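Local coordinates for protein N-acetylneuraminate lyase (Peptoclostridium difficile, PDB 4WOZ) that belongs to the dihydrodipicolinate synthetase family of lyases, folded as an eight-stranded parallel beta/alpha barrel followed by C-terminal helices, in a four-chain assembly, at residues F26-N31 and A276-Q281; K266-E271 and K295-K300; Q39-N44 and D79-E84. All blocks are in the same frame, centred on the assembly; numbering follows the deposited sequence.

Contact 1. Residues F26-N31 and A276-Q281; sequences FDKEGN and AGYCRQ
Tyr-278 and Lys-28 meet where the loop after strand 17-21 lies against loop 276-281. Lys-28 CG stands anti to the backbone N (chi1 -170°), over one face of the phenol ring and offset toward its rim, in a CH-pi contact 4.2 Å from the Tyr-278 ring centroid. The long methylene chain suits this exposed place: its apolar part covers the aromatic ring while the extended chain carries NZ past it. Tyr-278 N gives Phe-26 O a nearly straight hydrogen bond of 2.9 Å. The carbonyl of Tyr-278 lies at the Phe-26 ring edge, CD2 being 3.4 Å from Tyr-278 O. This oxygen accepts a hydrogen bond from Lys-266 NZ.

Arg-280 bends at chi3 (-69°), which turns NE out of the line of CB, CG and CD. Its NH2 donates to Gly-30 O over 2.6 Å, with the oxygen tilted out of the guanidinium plane. Gly-30 closes a type I turn at a phi of 84°, where a side chain would jam against the preceding carbonyl O, and Asp-27 OD1 accepts Asn-31 N at 2.9 Å. Because Arg-280 NH2 is also salt-bridged to Glu-69, the guanidinium probably has its charge balanced there while it binds the turn through a neutral carbonyl.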
# COMPACT_ATOMS: atom_id res chain seq x y z
N PHE A 26 34.35 0.14 0.59
CA PHE A 26 34.50 -1.30 0.78
C PHE A 26 35.30 -1.86 -0.39
O PHE A 26 35.22 -1.34 -1.50
CB PHE A 26 33.14 -2.00 0.80
CG PHE A 26 32.27 -1.61 1.96
CD1 PHE A 26 32.59 -2.01 3.25
CD2 PHE A 26 31.12 -0.86 1.76
CE1 PHE A 26 31.79 -1.65 4.33
CE2 PHE A 26 30.31 -0.49 2.83
CZ PHE A 26 30.64 -0.89 4.12
N ASP A 27 36.08 -2.91 -0.13
CA ASP A 27 36.85 -3.54 -1.20
C ASP A 27 35.94 -4.59 -1.83
O ASP A 27 34.78 -4.72 -1.43
CB ASP A 27 38.12 -4.20 -0.66
CG ASP A 27 37.84 -5.24 0.40
OD1 ASP A 27 36.86 -6.00 0.25
OD2 ASP A 27 38.61 -5.30 1.38
N LYS A 28 36.45 -5.33 -2.80
CA LYS A 28 35.65 -6.35 -3.46
C LYS A 28 35.27 -7.49 -2.52
O LYS A 28 34.29 -8.20 -2.75
CB LYS A 28 36.38 -6.90 -4.68
CG LYS A 28 35.52 -7.79 -5.55
CD LYS A 28 36.23 -8.19 -6.83
CE LYS A 28 35.32 -9.01 -7.73
NZ LYS A 28 36.00 -9.37 -9.00
N GLU A 29 36.06 -7.68 -1.46
CA GLU A 29 35.79 -8.73 -0.49
C GLU A 29 34.81 -8.23 0.56
O GLU A 29 34.44 -8.96 1.48
CB GLU A 29 37.08 -9.20 0.19
CG GLU A 29 38.14 -9.75 -0.77
CD GLU A 29 39.17 -10.62 -0.06
OE1 GLU A 29 39.84 -10.13 0.88
OE2 GLU A 29 39.32 -11.80 -0.44
N GLY A 30 34.38 -6.98 0.43
CA GLY A 30 33.44 -6.41 1.37
C GLY A 30 34.05 -5.85 2.64
O GLY A 30 33.33 -5.51 3.58
N ASN A 31 35.38 -5.76 2.69
CA ASN A 31 36.05 -5.22 3.86
C ASN A 31 36.15 -3.70 3.76
O ASN A 31 36.26 -3.16 2.66
CB ASN A 31 37.46 -5.81 4.01
CG ASN A 31 37.45 -7.32 4.24
OD1 ASN A 31 37.39 -8.10 3.30
ND2 ASN A 31 37.49 -7.72 5.51
N ALA A 276 35.83 5.15 -3.48
CA ALA A 276 34.57 4.77 -2.85
C ALA A 276 34.43 3.25 -2.84
O ALA A 276 33.78 2.68 -1.98
CB ALA A 276 33.40 5.41 -3.58
N GLY A 277 35.04 2.61 -3.84
CA GLY A 277 35.01 1.17 -3.92
C GLY A 277 33.68 0.51 -4.27
O GLY A 277 32.91 1.00 -5.09
N TYR A 278 33.44 -0.63 -3.62
CA TYR A 278 32.25 -1.44 -3.84
C TYR A 278 31.19 -1.30 -2.76
O TYR A 278 31.45 -0.81 -1.66
CB TYR A 278 32.64 -2.92 -3.88
CG TYR A 278 33.58 -3.32 -4.99
CD1 TYR A 278 33.10 -3.64 -6.25
CD2 TYR A 278 34.96 -3.39 -4.77
CE1 TYR A 278 33.96 -4.03 -7.27
CE2 TYR A 278 35.83 -3.78 -5.78
CZ TYR A 278 35.32 -4.10 -7.03
OH TYR A 278 36.17 -4.49 -8.04
N CYS A 279 29.98 -1.73 -3.10
CA CYS A 279 28.86 -1.73 -2.16
C CYS A 279 28.95 -3.13 -1.57
O CYS A 279 29.50 -4.03 -2.21
CB CYS A 279 27.53 -1.58 -2.89
SG CYS A 279 27.32 -0.04 -3.79
N ARG A 280 28.42 -3.32 -0.38
CA ARG A 280 28.47 -4.64 0.22
C ARG A 280 27.35 -5.55 -0.30
O ARG A 280 26.22 -5.11 -0.48
CB ARG A 280 28.38 -4.55 1.74
CG ARG A 280 28.31 -5.92 2.40
CD ARG A 280 28.56 -5.84 3.89
NE ARG A 280 29.93 -5.49 4.19
CZ ARG A 280 30.47 -5.60 5.40
NH1 ARG A 280 29.75 -6.05 6.41
NH2 ARG A 280 31.74 -5.25 5.60
N GLN A 281 27.69 -6.81 -0.56
CA GLN A 281 26.72 -7.78 -1.05
C GLN A 281 25.63 -7.89 0.02
O GLN A 281 25.89 -7.65 1.19
CB GLN A 281 27.38 -9.14 -1.26
CG GLN A 281 28.32 -9.23 -2.47
CD GLN A 281 27.59 -9.06 -3.78
OE1 GLN A 281 26.38 -9.29 -3.87
NE2 GLN A 281 28.32 -8.67 -4.82
O HOH W 1 31.68 -5.54 -1.51

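Contact 2. Residues K266-E271 and K295-K300; sequences KLLLEE and KEIYRK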
# COMPACT_ATOMS: atom_id res chain seq x y z
N LYS A 266 28.95 5.65 -5.83
CA LYS A 266 30.34 5.29 -5.57
C LYS A 266 31.19 5.39 -6.84
O LYS A 266 32.34 5.82 -6.79
CB LYS A 266 30.42 3.88 -4.96
CG LYS A 266 29.86 3.81 -3.54
CD LYS A 266 30.21 2.51 -2.86
CE LYS A 266 29.64 2.48 -1.44
NZ LYS A 266 30.08 1.26 -0.71
N LEU A 267 30.62 5.00 -7.97
CA LEU A 267 31.34 5.09 -9.23
C LEU A 267 31.56 6.56 -9.59
O LEU A 267 32.57 6.92 -10.21
CB LEU A 267 30.57 4.38 -10.34
CG LEU A 267 30.49 2.86 -10.17
CD1 LEU A 267 29.57 2.25 -11.24
CD2 LEU A 267 31.90 2.27 -10.28
N LEU A 268 30.61 7.42 -9.22
CA LEU A 268 30.75 8.84 -9.50
C LEU A 268 31.86 9.38 -8.61
O LEU A 268 32.64 10.22 -9.04
CB LEU A 268 29.44 9.58 -9.25
CG LEU A 268 28.35 9.38 -10.31
CD1 LEU A 268 27.06 10.08 -9.90
CD2 LEU A 268 28.85 9.92 -11.65
N LEU A 269 31.91 8.90 -7.38
CA LEU A 269 32.94 9.33 -6.44
C LEU A 269 34.32 8.91 -6.98
O LEU A 269 35.28 9.67 -6.89
CB LEU A 269 32.71 8.69 -5.07
CG LEU A 269 31.68 9.40 -4.17
CD1 LEU A 269 31.40 8.55 -2.94
CD2 LEU A 269 32.22 10.78 -3.78
N GLU A 270 34.40 7.70 -7.53
CA GLU A 270 35.64 7.19 -8.10
C GLU A 270 36.13 8.16 -9.17
O GLU A 270 37.34 8.43 -9.28
CB GLU A 270 35.42 5.82 -8.75
CG GLU A 270 35.26 4.66 -7.78
CD GLU A 270 36.55 4.31 -7.08
OE1 GLU A 270 37.63 4.53 -7.67
OE2 GLU A 270 36.48 3.79 -5.94
N GLU A 271 35.19 8.69 -9.95
CA GLU A 271 35.50 9.64 -11.01
C GLU A 271 35.89 11.00 -10.44
O GLU A 271 36.42 11.85 -11.15
CB GLU A 271 34.31 9.77 -11.95
CG GLU A 271 34.24 8.68 -12.99
CD GLU A 271 35.23 8.89 -14.12
OE1 GLU A 271 36.37 9.33 -13.84
OE2 GLU A 271 34.88 8.60 -15.28
N LYS A 295 29.88 6.47 -16.08
CA LYS A 295 30.84 7.40 -16.65
C LYS A 295 30.16 8.40 -17.59
O LYS A 295 30.65 9.52 -17.78
CB LYS A 295 31.96 6.62 -17.35
CG LYS A 295 32.87 5.92 -16.35
CD LYS A 295 34.01 5.15 -16.98
CE LYS A 295 34.91 4.59 -15.89
NZ LYS A 295 36.02 3.75 -16.42
N GLU A 296 29.04 8.00 -18.18
CA GLU A 296 28.30 8.91 -19.04
C GLU A 296 27.68 9.97 -18.12
O GLU A 296 27.69 11.16 -18.41
CB GLU A 296 27.16 8.19 -19.77
CG GLU A 296 27.57 7.35 -20.95
CD GLU A 296 26.36 6.86 -21.72
OE1 GLU A 296 25.52 6.15 -21.11
OE2 GLU A 296 26.24 7.19 -22.92
N ILE A 297 27.13 9.49 -17.01
CA ILE A 297 26.50 10.35 -16.02
C ILE A 297 27.55 11.33 -15.50
O ILE A 297 27.27 12.52 -15.31
CB ILE A 297 25.92 9.50 -14.84
CG1 ILE A 297 24.76 8.65 -15.37
CG2 ILE A 297 25.45 10.40 -13.70
CD1 ILE A 297 24.22 7.65 -14.36
N TYR A 298 28.77 10.84 -15.30
CA TYR A 298 29.85 11.68 -14.81
C TYR A 298 30.18 12.80 -15.78
O TYR A 298 30.26 13.97 -15.38
CB TYR A 298 31.12 10.84 -14.57
CG TYR A 298 32.31 11.68 -14.18
CD1 TYR A 298 32.36 12.34 -12.96
CD2 TYR A 298 33.38 11.84 -15.06
CE1 TYR A 298 33.45 13.15 -12.62
CE2 TYR A 298 34.47 12.64 -14.73
CZ TYR A 298 34.50 13.29 -13.51
OH TYR A 298 35.58 14.07 -13.19
N ARG A 299 30.36 12.46 -17.05
CA ARG A 299 30.68 13.45 -18.07
C ARG A 299 29.55 14.45 -18.25
O ARG A 299 29.78 15.61 -18.60
CB ARG A 299 30.97 12.76 -19.41
CG ARG A 299 32.28 11.99 -19.42
CD ARG A 299 32.65 11.51 -20.82
NE ARG A 299 31.84 10.39 -21.26
CZ ARG A 299 30.82 10.48 -22.10
NH1 ARG A 299 30.47 11.66 -22.60
NH2 ARG A 299 30.15 9.39 -22.45
N LYS A 300 28.33 14.01 -18.00
CA LYS A 300 27.17 14.86 -18.17
C LYS A 300 27.01 15.92 -17.08
O LYS A 300 26.85 17.10 -17.38
CB LYS A 300 25.91 14.00 -18.23
CG LYS A 300 24.71 14.71 -18.84
CD LYS A 300 23.45 13.85 -18.75
CE LYS A 300 23.64 12.47 -19.36
NZ LYS A 300 22.44 11.61 -19.15
O HOH W 2 37.70 11.76 -14.37
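Tyr-298 and Glu-271 form the aromatic part of this contact. The tyrosine CB points toward helix 261-271, and CG is anti to the backbone N (chi1 175°). Glu-271 CB sits over the centre of that ring, a CH-pi contact with CB 3.4 Å from the Tyr-298 ring centroid. Beyond CB the glutamate is bent at chi2, placing CD above the CD2 side of the ring, with Glu-271 CD 3.6 Å from Tyr-298 CD2. The carboxylate lies stacked on the ring, only 20° between the two planes. A flexible acid whose aliphatic stem can cover a ring suits this partly exposed position.

Apolar contacts fill the buried side. Leu-268 CD2 reaches the edge of the Tyr-298 ring and lies 3.8 Å from Tyr-298 CB, and the same methyl is 4.0 Å from Ile-297 CG2. The forked end of leucine suits the place, since CD2 can touch both Ile-297 and Tyr-298; Leu-252 of helix 239-259 also covers Leu-268 and Ile-297. The helices 239-259, 261-271 and 288-301 form the C-terminal helical region that follows the barrel in this family, and the axes of the two segments, 9.5 Å apart, cross at -56°.

Polar interactions are looser and lie at the outer side. Water 2 donates to Glu-271 OE1 at 2.8 Å and has a weak bond with the Tyr-298 hydroxyl. Lys-295 runs its extended chain across the acid: its CG is 3.5 Å from Glu-271 OE2, but NZ stays 5.1 Å from that OE2, so any attraction between these opposite charges acts at a distance.

Contact 3. Residues Q39-N44 and D79-E84; sequences QIIRHN and DEVKEE
Ile-41 and Glu-80 mark the nearest approach of the backbones, 7.3 Å between their CA atoms, and just beyond it the chain leaves helix 67-81 at Lys-82 with a positive phi. The apolar half of the contact is made by Ile-41 CG2, which lies 3.5 Å from Val-81 CG2 and 3.8 Å from the methylene CG of Glu-80. Beta-branched residues suit the place: their CG2 methyls, set close to the backbone, meet between the helices, and both residues also pack on Leu-53 of barrel strand 52-55.

Toward the surface Arg-42 takes over. Bends at chi2 (-103°) and chi3 (62°) curl its chain, and the guanidinium makes two salt bridges. NH1 reaches the anti lone pair of Glu-80 OE2 at 2.8 Å, with the oxygen in the guanidinium plane, and adds a weak bond to Glu-80 O. NH2 meets Glu-84 OE1 at 3.0 Å, from above that carboxylate. Two further polar ends pair with residues of helix 34-48: Arg-42 NE with Asp-46, and Glu-80 OE1 with Arg-38.

Helix 34-48 is thus joined to helix 67-81 and the turn after it by an apolar layer against the strand and an ionic network outside it, in which three acids probably balance the charge of Arg-42.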
# COMPACT_ATOMS: atom_id res chain seq x y z
N GLN A 39 39.06 9.37 2.32
CA GLN A 39 39.01 10.20 1.13
C GLN A 39 37.58 10.72 0.93
O GLN A 39 37.39 11.88 0.55
CB GLN A 39 39.45 9.41 -0.10
CG GLN A 39 40.86 8.83 0.00
CD GLN A 39 41.32 8.17 -1.28
OE1 GLN A 39 40.52 7.60 -2.02
NE2 GLN A 39 42.62 8.22 -1.54
N ILE A 40 36.59 9.87 1.16
CA ILE A 40 35.20 10.29 1.02
C ILE A 40 34.96 11.46 1.97
O ILE A 40 34.42 12.50 1.58
CB ILE A 40 34.21 9.14 1.38
CG1 ILE A 40 34.30 8.02 0.34
CG2 ILE A 40 32.78 9.68 1.45
CD1 ILE A 40 33.46 6.79 0.69
N ILE A 41 35.36 11.28 3.22
CA ILE A 41 35.21 12.30 4.24
C ILE A 41 35.88 13.60 3.82
O ILE A 41 35.27 14.67 3.84
CB ILE A 41 35.82 11.82 5.57
CG1 ILE A 41 35.04 10.61 6.08
CG2 ILE A 41 35.83 12.97 6.59
CD1 ILE A 41 35.63 9.96 7.32
N ARG A 42 37.15 13.51 3.43
CA ARG A 42 37.92 14.67 2.98
C ARG A 42 37.27 15.34 1.78
O ARG A 42 37.29 16.57 1.65
CB ARG A 42 39.35 14.23 2.62
CG ARG A 42 40.26 14.00 3.81
CD ARG A 42 41.22 15.18 3.99
NE ARG A 42 40.54 16.44 4.25
CZ ARG A 42 40.08 16.81 5.44
NH1 ARG A 42 40.22 16.01 6.49
NH2 ARG A 42 39.49 17.99 5.59
N HIS A 43 36.69 14.53 0.90
CA HIS A 43 36.03 15.03 -0.29
C HIS A 43 34.82 15.88 0.09
O HIS A 43 34.59 16.95 -0.47
CB HIS A 43 35.60 13.86 -1.18
CG HIS A 43 34.89 14.27 -2.43
ND1 HIS A 43 35.53 14.91 -3.47
CD2 HIS A 43 33.60 14.13 -2.81
CE1 HIS A 43 34.67 15.13 -4.45
NE2 HIS A 43 33.49 14.67 -4.07
N ASN A 44 34.04 15.39 1.05
CA ASN A 44 32.86 16.12 1.50
C ASN A 44 33.22 17.44 2.16
O ASN A 44 32.52 18.43 1.99
CB ASN A 44 32.04 15.26 2.48
CG ASN A 44 31.08 14.33 1.77
OD1 ASN A 44 30.21 14.77 1.02
ND2 ASN A 44 31.22 13.04 2.01
N ASP A 79 38.13 11.05 13.83
CA ASP A 79 39.57 11.29 13.73
C ASP A 79 39.90 12.13 12.50
O ASP A 79 40.67 13.09 12.58
CB ASP A 79 40.32 9.96 13.65
CG ASP A 79 41.83 10.14 13.59
OD1 ASP A 79 42.39 10.71 14.55
OD2 ASP A 79 42.45 9.73 12.59
N GLU A 80 39.31 11.76 11.37
CA GLU A 80 39.55 12.46 10.12
C GLU A 80 38.99 13.88 10.09
O GLU A 80 39.62 14.79 9.55
CB GLU A 80 38.96 11.66 8.95
CG GLU A 80 39.37 12.18 7.59
CD GLU A 80 40.88 12.39 7.49
OE1 GLU A 80 41.63 11.42 7.73
OE2 GLU A 80 41.31 13.52 7.19
N VAL A 81 37.79 14.07 10.64
CA VAL A 81 37.16 15.38 10.66
C VAL A 81 37.70 16.27 11.77
O VAL A 81 37.94 17.46 11.56
CB VAL A 81 35.63 15.26 10.84
CG1 VAL A 81 35.03 16.65 11.04
CG2 VAL A 81 35.01 14.58 9.63
N LYS A 82 37.90 15.67 12.94
CA LYS A 82 38.38 16.39 14.12
C LYS A 82 37.32 17.39 14.56
O LYS A 82 36.30 17.00 15.14
CB LYS A 82 39.70 17.10 13.80
CG LYS A 82 40.81 16.14 13.37
CD LYS A 82 42.09 16.88 13.00
CE LYS A 82 43.19 15.92 12.54
NZ LYS A 82 42.83 15.21 11.28
N GLU A 83 37.54 18.66 14.34
CA GLU A 83 36.55 19.66 14.55
C GLU A 83 36.26 20.60 13.42
O GLU A 83 35.67 21.55 13.52
CB GLU A 83 36.82 20.45 15.77
CG GLU A 83 37.57 19.67 16.77
CD GLU A 83 36.70 19.03 17.75
OE1 GLU A 83 37.25 18.50 18.66
OE2 GLU A 83 35.52 19.08 17.60
N GLU A 84 36.75 20.24 12.32
CA GLU A 84 36.52 21.05 11.13
C GLU A 84 35.04 21.26 10.82
O GLU A 84 34.62 22.39 10.55
CB GLU A 84 37.25 20.42 9.93
CG GLU A 84 37.21 21.25 8.67
CD GLU A 84 38.38 20.96 7.75
OE1 GLU A 84 38.97 19.86 7.87
OE2 GLU A 84 38.71 21.82 6.90

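From the N terminus, the chain passes 26-31 after the first barrel strand and then 39-44, which meets 79-84 to close the short loop of contact 3 around strand 52-55. This loop is nested within the much longer one that contact 1 closes when 276-281 returns to 26-31 after the rest of the barrel and two C-terminal helices. Contact 2 crosses contact 1: 266-271 lies inside that loop, and 295-300, beyond it, returns across a 23-residue connection to join helices 261-271 and 288-301. The two touch directly, Glu-270 OE2 with Gly-277 N. Ala-276 packs on Ile-40, tying contact 1 to contact 3, and Leu-269 packs on His-43, so the C-terminal helices also meet the first barrel helix.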